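Local structure of angiopoietin-related protein 4 (6U1U) at residues A[38-43]-A[88-93]; A[103-108]-A[125-130]; A[163-168]-A[209-214]; A[188-193]-A[203-208]. The protein inactivates the lipase LPL and so regulates triglyceride clearance, and is seen here as its C-terminal fibrinogen-like domain with palmitic acid bound. All blocks are in the same frame, centred on the assembly; numbering follows the deposited sequence.

How the contacts relate
From the N terminus, contact 1 closes first, bringing 88-93 back near 38-43 in the antiparallel sheet. Contact 2 opens on the next strand, 100-109, and closes at the end of helix 122-127, so contacts 1 and 2 stand in series and meet through backbone bonds such as Leu-89 N to Phe-105 O. Contact 3 closes a loop of 40 residues from 163-168 to 209-214, and contact 4 (188-193 with 203-208) is nested within it, its second segment leading into strand 208-215. That strand runs between the two strands of contact 1, tying the C-terminal end of the chain to its early strands. Contacts 2 and 3 do not touch each other, yet both border the palmitic acid.

Contact 1 (A[38-43]-A[88-93]); sequences GGWTVI and RLAVQL
Trp-40 meets Arg-88 and Ala-90 on one face of the sheet, and Ile-43 meets Leu-89 on the other. On the first face the indole of Trp-40 crosses the gap at about a right angle to the side chain of Arg-88. Its CH2 lies 3.7 Å from Arg-88 CB, and its CZ3 lies 3.8 Å from Ala-90 CB. The same CZ3 rests 3.6 Å from the carbonyl Arg-88 O, so the benzo end of the indole abuts backbone as well as side chain. With chi1 at -66°, Trp-40 CG stands anti to its own carbonyl carbon, which sends this benzo end across toward Arg-88 and Ala-90. On the other face, Ile-43 CD1 meets Leu-89 CD1 more loosely, at 4.2 Å; Leu-89 also touches the palmitic acid. The short strand axes come no nearer than 9.0 Å because strand 208-215 runs between them in the antiparallel sheet of the fibrinogen-like domain, pairing with both; they lie 62° apart.

Trp-40 NE1 donates to Asp-37 OD2, which holds the indole by its pyrrole side, and weakly to Thr-35 OG1. Gln-214 of the intervening strand links the two segments: its NE2 bonds to Gly-39 O, while its OE1 takes a weak bond from Arg-88 NH1.

Contact 2 (A[103-108]-A[125-130]); sequences LQFSVH and AGQLGA. With PLM (palmitic acid), chain B.
Phe-105 and Leu-128 both set CG anti to their own carbonyl carbons (chi1 -53° and -71°), which turns the phenyl ring and one leucine methyl onto each other. Leu-128 CD2 lies over one ring face in a CH-pi contact, 3.8 Å from the Phe-105 centroid and displaced toward the rim, nearest CZ. At the ring edge, near its plane, Gln-127 OE1 comes to 3.9 Å from Phe-105 CD1; ring and amide planes stand 72° apart. That oxygen accepts a bond from a water at 2.7 Å, and the water in turn accepts from Ser-106 N, joining helix end to strand. Beyond the helix, Gly-129 with its positive phi closes a Schellman motif, in which Ala-130 N bonds to Ala-125 O. The methyl end of the palmitic acid fits among these side chains: its CF lies 3.4 Å from Phe-105 CD2, its CG 3.5 Å from Leu-128 CD1 and 3.8 Å from Val-107 CG1. Trading Phe-105 for an alanine would probably open a gap beside the lipid tail and leave Leu-128 CD2 without its ring. The arrangement is that of a fatty-acid pocket, apolar where it holds the methyl end, with Thr-169 and Lys-197 hydrogen-bonding the ligand.

Contact 3 (A[163-168]-A[209-214]); sequences GGWWFG and TTMLIQ. With PLM (palmitic acid), chain B.
Trp-165 and Met-211 meet through long side chains, their CA atoms 12.5 Å apart, where an irregular segment with successive inverse gamma turns centred on Trp-166 and Phe-167 faces a beta strand. Met-211 reaches out from the strand and bends at its last torsion (chi3 71°), which swings CE aside from the run of the chain. Its sulfur comes in at the edge of the indole, SD lying 3.7 Å from Trp-165 CH2 and 79° off the normal of the six-membered ring: an edge-on Met-aromatic contact. The methyl CE touches both tryptophans, 3.8 Å from Trp-165 CH2 and 4.1 Å from Trp-166 CZ3. The two indoles are themselves neighbours, Trp-166 CE3 lying above one face of Trp-165 toward its rim, while Trp-165 CB sits over the centre of the Phe-167 ring. Both indole nitrogens have partners, Trp-165 NE1 at Ser-173 OG and Trp-166 NE1 at Tyr-116 O. These side chains also border the lipid chain: CA of the palmitic acid is 4.0 Å from Trp-165 NE1 and 3.4 Å from Trp-166 O. Replacing Trp-165 with an alanine would probably leave the Met-211 sulfur without its aromatic edge and Ser-173 without its donor, and strip part of the wall beside the lipid. The site lies near the centre of the domain: 163-168 follows helix 157-160, on which Phe-167 packs, and precedes strand 173-174, while strand 208-215 runs between strands 38-46 and 87-94 and turns Met-211 to the same side as Ile-43.

Contact 4 (A[188-193]-A[203-208]); sequences QKLKKG and YYPLQA
Leu-190, a buried residue of the short helical segment, carries most of the contact with 203-208. Its CB starts 4.1 Å from Tyr-203 CB and 3.8 Å from Tyr-203 O. CG comes next, 3.9 Å from that same carbonyl oxygen. The branches then part. CD1 stays with the carbonyl, 3.4 Å from Tyr-203 O, whereas CD2 runs to the proline ring, lying 3.6 Å from Pro-205 CG with CB and CD of that ring only slightly farther. A chi1 of -73° sets Leu-190 CG anti to its own carbonyl carbon, which directs both branches toward 203-208; the fork at CG then lets one side chain cover both a polar backbone atom and an apolar ring.

Next to it, the tyrosine ring lies beside Lys-191. The amide Lys-191 N stands at the ring edge, near its plane, 3.8 Å from Tyr-203 CD2, and Lys-191 CB approaches Tyr-203 CE2; the lysine chain then leads its charged end away. The backbone here folds into a type I beta turn from Leu-190 to Gly-193, closed by Gly-193 N to Leu-190 O at 2.9 Å. Glycine suits its last position, since a CB there would clash with Leu-190 O.

The contact lies toward the periphery of the fibrinogen-like domain. Lys-191 O accepts from Arg-202, and Leu-190 also packs on Pro-184. From Pro-205 the chain passes through Leu-206, backbone-bonded to Ile-194 and packed on Leu-93, to a classic beta bulge in which Gln-207 and Ala-208 face Arg-94, and so enters strand 208-215 alongside strand 87-94.

Contact 1 (A[38-43]-A[88-93])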
# COMPACT_ATOMS: atom_id res chain seq x y z
N GLY A 38 -2.44 -3.21 19.39
CA GLY A 38 -3.72 -3.59 18.83
C GLY A 38 -3.59 -4.43 17.57
O GLY A 38 -2.52 -4.95 17.22
N GLY A 39 -4.72 -4.56 16.89
CA GLY A 39 -4.82 -5.42 15.71
C GLY A 39 -4.63 -4.60 14.45
O GLY A 39 -5.22 -3.52 14.32
N TRP A 40 -3.82 -5.12 13.53
CA TRP A 40 -3.53 -4.47 12.25
C TRP A 40 -3.94 -5.38 11.10
O TRP A 40 -3.71 -6.59 11.16
CB TRP A 40 -2.03 -4.21 12.09
CG TRP A 40 -1.53 -3.24 13.06
CD1 TRP A 40 -1.18 -3.49 14.40
CD2 TRP A 40 -1.25 -1.85 12.83
NE1 TRP A 40 -0.72 -2.31 14.99
CE2 TRP A 40 -0.75 -1.31 14.06
CE3 TRP A 40 -1.35 -1.01 11.71
CZ2 TRP A 40 -0.37 0.03 14.19
CZ3 TRP A 40 -0.96 0.36 11.87
CH2 TRP A 40 -0.46 0.83 13.09
N THR A 41 -4.56 -4.82 10.07
CA THR A 41 -4.88 -5.62 8.88
C THR A 41 -3.74 -5.50 7.88
O THR A 41 -3.36 -4.39 7.53
CB THR A 41 -6.15 -5.11 8.23
OG1 THR A 41 -7.20 -5.15 9.20
CG2 THR A 41 -6.48 -5.99 6.97
N VAL A 42 -3.22 -6.63 7.41
CA VAL A 42 -2.14 -6.56 6.43
C VAL A 42 -2.78 -6.33 5.06
O VAL A 42 -3.62 -7.12 4.64
CB VAL A 42 -1.31 -7.85 6.41
CG1 VAL A 42 -0.23 -7.75 5.30
CG2 VAL A 42 -0.69 -8.12 7.80
N ILE A 43 -2.40 -5.25 4.37
CA ILE A 43 -3.01 -4.97 3.07
C ILE A 43 -2.09 -5.26 1.90
O ILE A 43 -2.57 -5.27 0.75
CB ILE A 43 -3.54 -3.52 3.00
CG1 ILE A 43 -2.40 -2.50 2.91
CG2 ILE A 43 -4.43 -3.26 4.22
CD1 ILE A 43 -2.92 -1.03 2.59
N ARG A 88 -4.30 4.53 10.86
CA ARG A 88 -2.84 4.43 10.84
C ARG A 88 -2.41 3.50 9.71
O ARG A 88 -2.91 2.38 9.61
CB ARG A 88 -2.31 3.87 12.17
CG ARG A 88 -2.87 4.60 13.39
CD ARG A 88 -2.31 4.06 14.73
NE ARG A 88 -2.76 4.94 15.81
CZ ARG A 88 -3.93 4.82 16.43
NH1 ARG A 88 -4.74 3.79 16.16
NH2 ARG A 88 -4.27 5.70 17.37
N LEU A 89 -1.50 3.97 8.88
CA LEU A 89 -0.94 3.16 7.77
C LEU A 89 0.52 2.86 8.11
O LEU A 89 1.25 3.76 8.19
CB LEU A 89 -1.03 3.94 6.46
CG LEU A 89 -0.43 3.26 5.24
CD1 LEU A 89 -1.03 1.89 5.03
CD2 LEU A 89 -0.66 4.09 4.00
N ALA A 90 0.84 1.62 8.38
CA ALA A 90 2.22 1.21 8.66
C ALA A 90 2.88 0.70 7.38
O ALA A 90 2.28 -0.08 6.64
CB ALA A 90 2.23 0.12 9.74
N VAL A 91 4.11 1.14 7.13
CA VAL A 91 4.84 0.76 5.93
C VAL A 91 6.14 0.16 6.41
O VAL A 91 6.89 0.83 7.13
CB VAL A 91 5.08 1.96 5.00
CG1 VAL A 91 5.99 1.54 3.83
CG2 VAL A 91 3.74 2.51 4.47
N GLN A 92 6.40 -1.10 6.07
CA GLN A 92 7.58 -1.80 6.57
C GLN A 92 8.42 -2.25 5.40
O GLN A 92 7.90 -2.90 4.47
CB GLN A 92 7.19 -2.96 7.46
CG GLN A 92 6.19 -2.43 8.53
CD GLN A 92 5.78 -3.38 9.63
OE1 GLN A 92 5.80 -4.60 9.48
NE2 GLN A 92 5.35 -2.79 10.75
N LEU A 93 9.72 -1.91 5.43
CA LEU A 93 10.62 -2.12 4.31
C LEU A 93 11.84 -2.91 4.76
O LEU A 93 12.30 -2.75 5.89
CB LEU A 93 11.11 -0.78 3.72
CG LEU A 93 10.05 0.33 3.53
CD1 LEU A 93 10.68 1.69 3.16
CD2 LEU A 93 9.03 -0.10 2.44

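Contact 2 (A[103-108]-A[125-130])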
# COMPACT_ATOMS: atom_id res chain seq x y z
N LEU A 103 7.83 2.55 9.19
CA LEU A 103 7.21 3.86 9.08
C LEU A 103 5.74 3.75 9.43
O LEU A 103 5.12 2.71 9.25
CB LEU A 103 7.33 4.41 7.65
CG LEU A 103 8.72 4.25 7.05
CD1 LEU A 103 8.76 4.72 5.61
CD2 LEU A 103 9.72 5.04 7.92
N GLN A 104 5.17 4.85 9.93
CA GLN A 104 3.74 4.90 10.20
C GLN A 104 3.25 6.29 9.88
O GLN A 104 3.90 7.27 10.26
CB GLN A 104 3.45 4.55 11.67
CG GLN A 104 2.05 4.15 11.97
CD GLN A 104 1.91 3.59 13.40
OE1 GLN A 104 1.10 4.06 14.18
NE2 GLN A 104 2.70 2.59 13.72
N PHE A 105 2.09 6.37 9.26
CA PHE A 105 1.50 7.67 8.88
C PHE A 105 0.00 7.63 9.15
O PHE A 105 -0.59 6.61 8.94
CB PHE A 105 1.65 7.92 7.38
CG PHE A 105 3.04 7.79 6.85
CD1 PHE A 105 3.92 8.84 6.92
CD2 PHE A 105 3.49 6.61 6.31
CE1 PHE A 105 5.21 8.73 6.45
CE2 PHE A 105 4.78 6.48 5.86
CZ PHE A 105 5.63 7.54 5.93
N SER A 106 -0.56 8.75 9.55
CA SER A 106 -2.01 8.83 9.68
C SER A 106 -2.59 9.23 8.33
O SER A 106 -2.09 10.15 7.71
CB SER A 106 -2.40 9.87 10.74
OG SER A 106 -1.97 9.41 12.01
N VAL A 107 -3.58 8.49 7.84
CA VAL A 107 -4.18 8.76 6.53
C VAL A 107 -5.69 8.65 6.61
O VAL A 107 -6.25 8.03 7.53
CB VAL A 107 -3.67 7.78 5.42
CG1 VAL A 107 -2.14 7.78 5.38
CG2 VAL A 107 -4.18 6.34 5.69
N HIS A 108 -6.36 9.23 5.61
CA HIS A 108 -7.70 8.81 5.23
C HIS A 108 -7.65 8.18 3.85
O HIS A 108 -6.76 8.48 3.04
CB HIS A 108 -8.69 10.00 5.21
CG HIS A 108 -9.00 10.54 6.57
ND1 HIS A 108 -8.14 11.36 7.27
CD2 HIS A 108 -10.09 10.38 7.37
CE1 HIS A 108 -8.69 11.69 8.43
NE2 HIS A 108 -9.86 11.10 8.52
N ALA A 125 1.83 14.91 4.75
CA ALA A 125 2.49 15.09 3.46
C ALA A 125 3.91 15.58 3.67
O ALA A 125 4.82 15.21 2.91
CB ALA A 125 1.70 16.08 2.59
N GLY A 126 4.12 16.42 4.68
CA GLY A 126 5.48 16.87 4.98
C GLY A 126 6.39 15.74 5.42
O GLY A 126 7.56 15.68 5.02
N GLN A 127 5.86 14.82 6.24
CA GLN A 127 6.63 13.64 6.64
C GLN A 127 7.07 12.84 5.42
O GLN A 127 8.11 12.16 5.46
CB GLN A 127 5.80 12.72 7.53
CG GLN A 127 5.30 13.27 8.85
CD GLN A 127 4.62 12.17 9.66
OE1 GLN A 127 3.45 11.83 9.44
NE2 GLN A 127 5.36 11.59 10.58
N LEU A 128 6.28 12.87 4.36
CA LEU A 128 6.57 12.09 3.17
C LEU A 128 7.48 12.85 2.21
O LEU A 128 7.85 12.29 1.17
CB LEU A 128 5.27 11.67 2.47
CG LEU A 128 4.44 10.59 3.18
CD1 LEU A 128 3.01 10.64 2.74
CD2 LEU A 128 5.02 9.18 2.93
N GLY A 129 7.81 14.11 2.50
CA GLY A 129 8.73 14.85 1.67
C GLY A 129 8.13 16.04 0.94
O GLY A 129 8.89 16.80 0.32
N ALA A 130 6.82 16.22 0.96
CA ALA A 130 6.23 17.38 0.29
C ALA A 130 6.53 18.64 1.12
O ALA A 130 6.35 18.63 2.34
CB ALA A 130 4.73 17.18 0.11
C1 PLM B . 8.84 13.05 -4.43
O1 PLM B . 9.04 12.61 -5.59
O2 PLM B . 9.70 13.05 -3.54
C2 PLM B . 7.50 13.71 -4.14
C3 PLM B . 6.92 13.62 -2.76
C4 PLM B . 5.40 13.53 -2.78
C5 PLM B . 4.76 12.87 -1.60
C6 PLM B . 3.42 12.20 -1.88
C7 PLM B . 3.11 11.03 -0.98
C8 PLM B . 2.13 10.02 -1.50
C9 PLM B . 2.79 8.86 -2.17
CA PLM B . 2.30 7.53 -1.76
CB PLM B . 2.62 7.12 -0.38
CC PLM B . 1.78 5.99 0.07
CD PLM B . 2.26 5.29 1.26
CE PLM B . 2.66 6.21 2.34
CF PLM B . 1.70 6.39 3.45
CG PLM B . 1.11 7.76 3.49
O HOH W 1 1.45 10.54 10.73

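Contact 3 (A[163-168]-A[209-214])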
# COMPACT_ATOMS: atom_id res chain seq x y z
N GLY A 163 2.88 -2.10 -12.02
CA GLY A 163 2.03 -2.23 -10.83
C GLY A 163 1.05 -1.09 -10.67
O GLY A 163 0.78 -0.30 -11.59
N GLY A 164 0.46 -1.04 -9.48
CA GLY A 164 -0.52 -0.02 -9.16
C GLY A 164 -0.11 0.69 -7.87
O GLY A 164 0.40 0.07 -6.95
N TRP A 165 -0.28 2.00 -7.86
CA TRP A 165 0.23 2.76 -6.72
C TRP A 165 -0.43 4.12 -6.65
O TRP A 165 -1.06 4.59 -7.60
CB TRP A 165 1.76 2.94 -6.80
CG TRP A 165 2.44 3.35 -5.52
CD1 TRP A 165 3.16 4.51 -5.28
CD2 TRP A 165 2.51 2.59 -4.31
NE1 TRP A 165 3.67 4.50 -4.01
CE2 TRP A 165 3.28 3.34 -3.38
CE3 TRP A 165 1.99 1.35 -3.93
CZ2 TRP A 165 3.53 2.90 -2.07
CZ3 TRP A 165 2.27 0.87 -2.63
CH2 TRP A 165 3.03 1.65 -1.71
N TRP A 166 -0.23 4.78 -5.49
CA TRP A 166 -0.61 6.18 -5.30
C TRP A 166 0.56 7.02 -5.80
O TRP A 166 1.42 7.47 -5.04
CB TRP A 166 -0.90 6.46 -3.83
CG TRP A 166 -2.10 5.74 -3.29
CD1 TRP A 166 -3.41 6.09 -3.44
CD2 TRP A 166 -2.08 4.56 -2.48
NE1 TRP A 166 -4.22 5.18 -2.77
CE2 TRP A 166 -3.43 4.24 -2.18
CE3 TRP A 166 -1.06 3.72 -2.02
CZ2 TRP A 166 -3.78 3.11 -1.42
CZ3 TRP A 166 -1.41 2.59 -1.27
CH2 TRP A 166 -2.75 2.29 -0.99
N PHE A 167 0.62 7.17 -7.12
CA PHE A 167 1.76 7.85 -7.75
C PHE A 167 1.57 9.38 -7.59
O PHE A 167 1.12 10.08 -8.49
CB PHE A 167 1.84 7.43 -9.22
CG PHE A 167 2.24 5.97 -9.46
CD1 PHE A 167 3.51 5.49 -9.16
CD2 PHE A 167 1.35 5.09 -10.07
CE1 PHE A 167 3.84 4.19 -9.43
CE2 PHE A 167 1.69 3.77 -10.34
CZ PHE A 167 2.94 3.31 -10.02
N GLY A 168 1.90 9.91 -6.41
CA GLY A 168 1.82 11.36 -6.23
C GLY A 168 2.82 12.13 -7.08
O GLY A 168 2.55 13.24 -7.55
N THR A 209 8.41 -6.05 1.59
CA THR A 209 7.58 -4.94 2.01
C THR A 209 6.37 -5.50 2.74
O THR A 209 5.89 -6.59 2.41
CB THR A 209 7.08 -4.06 0.81
OG1 THR A 209 6.21 -4.84 -0.04
CG2 THR A 209 8.25 -3.56 -0.04
N THR A 210 5.85 -4.74 3.70
CA THR A 210 4.55 -5.03 4.29
C THR A 210 3.85 -3.71 4.53
O THR A 210 4.48 -2.76 5.03
CB THR A 210 4.66 -5.74 5.65
OG1 THR A 210 5.58 -6.83 5.55
CG2 THR A 210 3.30 -6.31 6.07
N MET A 211 2.56 -3.64 4.21
CA MET A 211 1.75 -2.47 4.55
C MET A 211 0.58 -2.92 5.42
O MET A 211 -0.06 -3.95 5.12
CB MET A 211 1.21 -1.77 3.28
CG MET A 211 2.33 -1.42 2.30
SD MET A 211 1.66 -0.75 0.75
CE MET A 211 1.10 0.80 1.41
N LEU A 212 0.33 -2.19 6.50
CA LEU A 212 -0.74 -2.57 7.42
C LEU A 212 -1.58 -1.35 7.74
O LEU A 212 -1.08 -0.24 7.73
CB LEU A 212 -0.17 -3.13 8.73
CG LEU A 212 0.87 -4.26 8.54
CD1 LEU A 212 2.27 -3.64 8.54
CD2 LEU A 212 0.76 -5.27 9.70
N ILE A 213 -2.85 -1.59 8.07
CA ILE A 213 -3.75 -0.49 8.40
C ILE A 213 -4.47 -0.78 9.71
O ILE A 213 -4.76 -1.93 10.04
CB ILE A 213 -4.74 -0.22 7.24
CG1 ILE A 213 -5.41 1.14 7.43
CG2 ILE A 213 -5.74 -1.33 7.10
CD1 ILE A 213 -5.48 1.93 6.13
N GLN A 214 -4.73 0.29 10.47
CA GLN A 214 -5.47 0.20 11.73
C GLN A 214 -6.32 1.45 11.82
O GLN A 214 -5.81 2.53 12.12
CB GLN A 214 -4.55 0.09 12.94
CG GLN A 214 -5.28 -0.03 14.27
CD GLN A 214 -4.30 -0.01 15.40
OE1 GLN A 214 -3.81 1.05 15.77
NE2 GLN A 214 -3.93 -1.20 15.92
C1 PLM B . 8.84 13.05 -4.43
O1 PLM B . 9.04 12.61 -5.59
O2 PLM B . 9.70 13.05 -3.54
C2 PLM B . 7.50 13.71 -4.14
C3 PLM B . 6.92 13.62 -2.76
C4 PLM B . 5.40 13.53 -2.78
C5 PLM B . 4.76 12.87 -1.60
C6 PLM B . 3.42 12.20 -1.88
C7 PLM B . 3.11 11.03 -0.98
C8 PLM B . 2.13 10.02 -1.50
C9 PLM B . 2.79 8.86 -2.17
CA PLM B . 2.30 7.53 -1.76
CB PLM B . 2.62 7.12 -0.38
CC PLM B . 1.78 5.99 0.07
CD PLM B . 2.26 5.29 1.26
CE PLM B . 2.66 6.21 2.34
CF PLM B . 1.70 6.39 3.45
CG PLM B . 1.11 7.76 3.49

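Contact 4 (A[188-193]-A[203-208])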
# COMPACT_ATOMS: atom_id res chain seq x y z
N GLN A 188 17.04 1.43 -16.12
CA GLN A 188 15.79 1.39 -16.87
C GLN A 188 14.86 0.31 -16.36
O GLN A 188 13.64 0.47 -16.40
CB GLN A 188 16.05 1.17 -18.36
CG GLN A 188 14.90 1.61 -19.25
CD GLN A 188 13.92 0.50 -19.63
OE1 GLN A 188 13.67 -0.44 -18.87
NE2 GLN A 188 13.35 0.63 -20.82
N LYS A 189 15.45 -0.75 -15.85
CA LYS A 189 14.59 -1.81 -15.32
C LYS A 189 14.32 -1.46 -13.86
O LYS A 189 13.19 -1.47 -13.50
CB LYS A 189 15.23 -3.19 -15.54
CG LYS A 189 14.93 -3.84 -16.88
CD LYS A 189 16.09 -4.71 -17.37
CE LYS A 189 15.70 -5.88 -18.26
NZ LYS A 189 16.86 -6.76 -18.52
N LEU A 190 15.35 -1.11 -13.11
CA LEU A 190 15.18 -0.82 -11.67
C LEU A 190 14.20 0.33 -11.45
O LEU A 190 13.55 0.39 -10.39
CB LEU A 190 16.52 -0.49 -10.98
CG LEU A 190 17.53 -1.60 -10.72
CD1 LEU A 190 18.87 -1.02 -10.27
CD2 LEU A 190 17.00 -2.64 -9.71
N LYS A 191 14.08 1.22 -12.43
CA LYS A 191 13.02 2.23 -12.40
C LYS A 191 11.63 1.61 -12.22
O LYS A 191 10.74 2.24 -11.64
CB LYS A 191 13.08 3.04 -13.69
CG LYS A 191 11.80 3.55 -14.22
CD LYS A 191 11.74 3.53 -15.76
CE LYS A 191 10.63 4.46 -16.26
NZ LYS A 191 10.66 4.71 -17.74
N LYS A 192 11.41 0.41 -12.75
CA LYS A 192 10.12 -0.25 -12.60
C LYS A 192 10.06 -1.12 -11.36
O LYS A 192 9.13 -1.92 -11.24
CB LYS A 192 9.82 -1.12 -13.83
CG LYS A 192 9.85 -0.34 -15.16
CD LYS A 192 9.60 -1.28 -16.32
CE LYS A 192 9.02 -0.52 -17.51
NZ LYS A 192 7.53 -0.66 -17.61
N GLY A 193 11.00 -0.97 -10.43
CA GLY A 193 11.11 -1.85 -9.29
C GLY A 193 10.32 -1.42 -8.06
O GLY A 193 9.47 -0.52 -8.12
N TYR A 203 16.45 3.95 -7.02
CA TYR A 203 16.59 2.73 -7.80
C TYR A 203 17.13 1.56 -6.99
O TYR A 203 17.69 0.62 -7.57
CB TYR A 203 17.49 2.97 -9.01
CG TYR A 203 17.09 4.13 -9.90
CD1 TYR A 203 17.40 5.46 -9.54
CD2 TYR A 203 16.43 3.92 -11.08
CE1 TYR A 203 17.09 6.51 -10.38
CE2 TYR A 203 16.08 4.97 -11.89
CZ TYR A 203 16.41 6.26 -11.54
OH TYR A 203 16.06 7.30 -12.36
N TYR A 204 16.97 1.60 -5.68
CA TYR A 204 17.29 0.43 -4.88
C TYR A 204 16.10 -0.53 -4.88
O TYR A 204 15.01 -0.13 -4.43
CB TYR A 204 17.63 0.85 -3.45
CG TYR A 204 18.15 -0.31 -2.63
CD1 TYR A 204 19.52 -0.58 -2.55
CD2 TYR A 204 17.28 -1.16 -1.94
CE1 TYR A 204 19.99 -1.64 -1.82
CE2 TYR A 204 17.74 -2.22 -1.21
CZ TYR A 204 19.10 -2.47 -1.16
OH TYR A 204 19.54 -3.54 -0.41
N PRO A 205 16.24 -1.77 -5.33
CA PRO A 205 15.11 -2.72 -5.31
C PRO A 205 14.99 -3.38 -3.94
O PRO A 205 15.89 -4.10 -3.49
CB PRO A 205 15.48 -3.74 -6.40
CG PRO A 205 16.98 -3.81 -6.32
CD PRO A 205 17.45 -2.38 -5.93
N LEU A 206 13.86 -3.16 -3.27
CA LEU A 206 13.71 -3.66 -1.92
C LEU A 206 13.50 -5.17 -1.90
O LEU A 206 12.99 -5.77 -2.85
CB LEU A 206 12.54 -2.97 -1.22
CG LEU A 206 12.82 -1.48 -1.02
CD1 LEU A 206 11.55 -0.71 -0.71
CD2 LEU A 206 13.84 -1.29 0.13
N GLN A 207 13.92 -5.79 -0.80
CA GLN A 207 13.81 -7.23 -0.68
C GLN A 207 12.43 -7.67 -0.21
O GLN A 207 11.96 -8.74 -0.59
CB GLN A 207 14.89 -7.77 0.27
CG GLN A 207 14.96 -9.30 0.31
CD GLN A 207 15.71 -9.85 1.51
OE1 GLN A 207 16.64 -9.24 2.03
NE2 GLN A 207 15.31 -11.04 1.95
N ALA A 208 11.78 -6.87 0.65
CA ALA A 208 10.49 -7.25 1.21
C ALA A 208 9.75 -6.00 1.65
O ALA A 208 10.37 -4.99 1.99
CB ALA A 208 10.63 -8.23 2.38